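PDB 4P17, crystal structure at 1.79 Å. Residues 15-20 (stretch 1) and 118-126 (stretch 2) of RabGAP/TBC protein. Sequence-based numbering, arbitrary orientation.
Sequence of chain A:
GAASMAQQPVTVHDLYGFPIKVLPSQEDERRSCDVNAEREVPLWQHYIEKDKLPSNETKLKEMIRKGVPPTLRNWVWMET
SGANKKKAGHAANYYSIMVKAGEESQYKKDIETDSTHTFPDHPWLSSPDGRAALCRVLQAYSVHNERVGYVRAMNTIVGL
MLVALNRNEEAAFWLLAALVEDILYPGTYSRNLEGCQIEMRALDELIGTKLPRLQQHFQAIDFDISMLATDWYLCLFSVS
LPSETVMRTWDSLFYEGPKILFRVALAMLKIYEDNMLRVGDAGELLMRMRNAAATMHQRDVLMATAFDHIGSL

Stretch 1, residues 15-20: LYGFPI
Stretch 2, residues 118-126: TFPDHPWLS

Two loops from distant parts of one chain meet here, burying 293 Å² in total. Neither forms a regular strand or helix. The closest CA atoms are those of Phe18 and His122, 5.2 Å apart. Pro19 lies against Asp121, Phe18 against His122 and Gly17 against Pro123, so the chains run in roughly opposite directions.

Thr118 (phi/psi -88/160, chi1 p) does not touch stretch 1. Phe119 has a left-handed backbone (31/60), chi1 m and chi2 -59°. Its CB points sideways, but the ring end comes nearer, bringing Phe119 CE1 to 3.4 Å from Phe18 CE1. The ring centroids are 5.7 Å apart and the planes meet at 43°, an oblique apolar pairing. Pro120 (-62/-34) stays out of reach. Asp121 (-110/-8) points its CB toward stretch 1; Asp121 CB makes a van der Waals contact with Pro19 CG (Pro19 -66/141) at 3.7 Å. Its carboxylate is not modelled.

Phe18 and His122 bury the most area. His122 (-69/126, chi1 t, chi2 -89°) donates from NE2 to Tyr16 O (Tyr16 -91/6) at 2.7 Å and 153°. His122 ND1 accepts from Leu125 N at 3.0 Å, so both ring nitrogens are used. The edge of His122 points at the face of Phe18 (-82/137, chi1 m, chi2 -87°), centroids 4.5 Å apart, planes at 51°. His122 CD2 lies over that face, 3.6 Å from Phe18 CE1.

Gly17 (92/7) passes close to this imidazole. A CB there would lie 3.3 Å from His122 NE2 and jam against Tyr16 O, so the backbone suits glycine. Pro123 CD approaches Gly17 O at 3.3 Å.

Residues 123-125 have helical phi/psi without regular bonds. Trp124 (chi1 t, chi2 76°) does not touch stretch 1. Leu125 (-67/-25; m, t) adds an apolar methyl, CD1, 4.1 Å from Phe18 CZ. Ser126 (chi1 p) closes the turn: Ser126 N and OG donate to His122 O at 3.1 and 2.5 Å.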

# COMPACT_ATOMS: atom_id res chain seq x y z
N LEU A 15 -8.16 -5.07 11.89
CA LEU A 15 -7.12 -5.09 12.90
C LEU A 15 -6.70 -3.68 13.21
O LEU A 15 -6.42 -3.33 14.35
CB LEU A 15 -5.91 -5.90 12.43
CG LEU A 15 -4.67 -5.76 13.31
CD1 LEU A 15 -5.01 -6.33 14.70
CD2 LEU A 15 -3.48 -6.47 12.68
N TYR A 16 -6.70 -2.86 12.19
CA TYR A 16 -6.18 -1.50 12.31
C TYR A 16 -7.26 -0.50 12.69
O TYR A 16 -7.00 0.71 12.75
CB TYR A 16 -5.55 -1.14 10.97
CG TYR A 16 -4.26 -1.86 10.77
CD1 TYR A 16 -3.13 -1.54 11.52
CD2 TYR A 16 -4.16 -2.89 9.86
CE1 TYR A 16 -1.93 -2.21 11.34
CE2 TYR A 16 -2.97 -3.56 9.68
CZ TYR A 16 -1.87 -3.22 10.40
OH TYR A 16 -0.72 -3.93 10.20
N GLY A 17 -8.46 -1.00 12.98
CA GLY A 17 -9.55 -0.16 13.46
C GLY A 17 -10.49 0.42 12.42
O GLY A 17 -11.33 1.25 12.76
N PHE A 18 -10.35 0.03 11.16
CA PHE A 18 -11.26 0.52 10.10
C PHE A 18 -12.52 -0.28 10.15
O PHE A 18 -12.44 -1.51 10.31
CB PHE A 18 -10.63 0.39 8.70
CG PHE A 18 -9.43 1.25 8.50
CD1 PHE A 18 -9.55 2.55 8.06
CD2 PHE A 18 -8.16 0.76 8.78
CE1 PHE A 18 -8.43 3.33 7.89
CE2 PHE A 18 -7.06 1.53 8.63
CZ PHE A 18 -7.19 2.82 8.18
N PRO A 19 -13.68 0.38 10.04
CA PRO A 19 -14.90 -0.42 9.93
C PRO A 19 -14.92 -1.18 8.63
O PRO A 19 -14.48 -0.63 7.62
CB PRO A 19 -16.02 0.63 9.93
CG PRO A 19 -15.44 1.84 10.49
CD PRO A 19 -13.97 1.82 10.13
N ILE A 20 -15.40 -2.42 8.66
CA ILE A 20 -15.63 -3.20 7.45
C ILE A 20 -16.94 -3.98 7.59
O ILE A 20 -17.47 -4.11 8.70
CB ILE A 20 -14.45 -4.18 7.14
CG1 ILE A 20 -14.04 -4.96 8.38
CG2 ILE A 20 -13.27 -3.42 6.58
CD1 ILE A 20 -13.03 -6.09 8.11
N THR A 118 -10.91 12.07 3.23
CA THR A 118 -10.22 10.81 3.49
C THR A 118 -10.56 10.32 4.90
O THR A 118 -11.00 11.11 5.74
CB THR A 118 -8.70 10.98 3.37
OG1 THR A 118 -8.29 12.00 4.26
CG2 THR A 118 -8.30 11.36 1.94
N PHE A 119 -10.36 9.03 5.14
CA PHE A 119 -10.65 8.39 6.45
C PHE A 119 -11.80 8.98 7.23
O PHE A 119 -11.62 9.46 8.35
CB PHE A 119 -9.41 8.43 7.33
CG PHE A 119 -8.26 7.76 6.71
CD1 PHE A 119 -8.37 6.43 6.36
CD2 PHE A 119 -7.11 8.45 6.41
CE1 PHE A 119 -7.35 5.79 5.77
CE2 PHE A 119 -6.06 7.80 5.79
CZ PHE A 119 -6.20 6.45 5.48
N PRO A 120 -12.99 8.95 6.64
CA PRO A 120 -14.12 9.45 7.42
C PRO A 120 -14.34 8.64 8.70
O PRO A 120 -14.71 9.21 9.71
CB PRO A 120 -15.30 9.30 6.46
CG PRO A 120 -14.91 8.14 5.58
CD PRO A 120 -13.41 8.26 5.41
N ASP A 121 -14.06 7.34 8.66
CA ASP A 121 -14.54 6.49 9.74
C ASP A 121 -13.49 5.93 10.68
O ASP A 121 -13.84 5.35 11.70
CB ASP A 121 -15.35 5.33 9.13
N HIS A 122 -12.20 6.11 10.38
CA HIS A 122 -11.18 5.57 11.28
C HIS A 122 -11.20 6.38 12.57
O HIS A 122 -11.07 7.59 12.52
CB HIS A 122 -9.77 5.60 10.65
CG HIS A 122 -8.76 4.84 11.46
ND1 HIS A 122 -8.03 5.42 12.47
CD2 HIS A 122 -8.44 3.53 11.47
CE1 HIS A 122 -7.25 4.51 13.03
NE2 HIS A 122 -7.50 3.34 12.44
N PRO A 123 -11.33 5.72 13.73
CA PRO A 123 -11.46 6.48 14.97
C PRO A 123 -10.31 7.42 15.34
O PRO A 123 -10.57 8.44 15.96
CB PRO A 123 -11.59 5.39 16.02
CG PRO A 123 -12.24 4.28 15.30
CD PRO A 123 -11.61 4.28 13.95
N TRP A 124 -9.07 7.08 15.00
CA TRP A 124 -7.94 7.95 15.34
C TRP A 124 -7.55 8.87 14.16
O TRP A 124 -7.24 10.04 14.35
CB TRP A 124 -6.73 7.13 15.79
CG TRP A 124 -5.60 8.04 16.17
CD1 TRP A 124 -5.50 8.77 17.32
CD2 TRP A 124 -4.46 8.34 15.39
NE1 TRP A 124 -4.35 9.51 17.29
CE2 TRP A 124 -3.70 9.27 16.11
CE3 TRP A 124 -4.01 7.92 14.13
CZ2 TRP A 124 -2.50 9.79 15.62
CZ3 TRP A 124 -2.82 8.42 13.66
CH2 TRP A 124 -2.08 9.34 14.41
N LEU A 125 -7.57 8.36 12.93
CA LEU A 125 -7.19 9.21 11.82
C LEU A 125 -8.21 10.34 11.61
O LEU A 125 -7.83 11.39 11.10
CB LEU A 125 -7.02 8.42 10.52
CG LEU A 125 -5.77 7.54 10.42
CD1 LEU A 125 -5.88 6.60 9.25
CD2 LEU A 125 -4.43 8.35 10.34
N SER A 126 -9.46 10.14 12.04
CA SER A 126 -10.51 11.16 11.89
C SER A 126 -10.58 12.03 13.16
O SER A 126 -11.35 12.99 13.23
CB SER A 126 -11.87 10.50 11.58
OG SER A 126 -12.34 9.75 12.69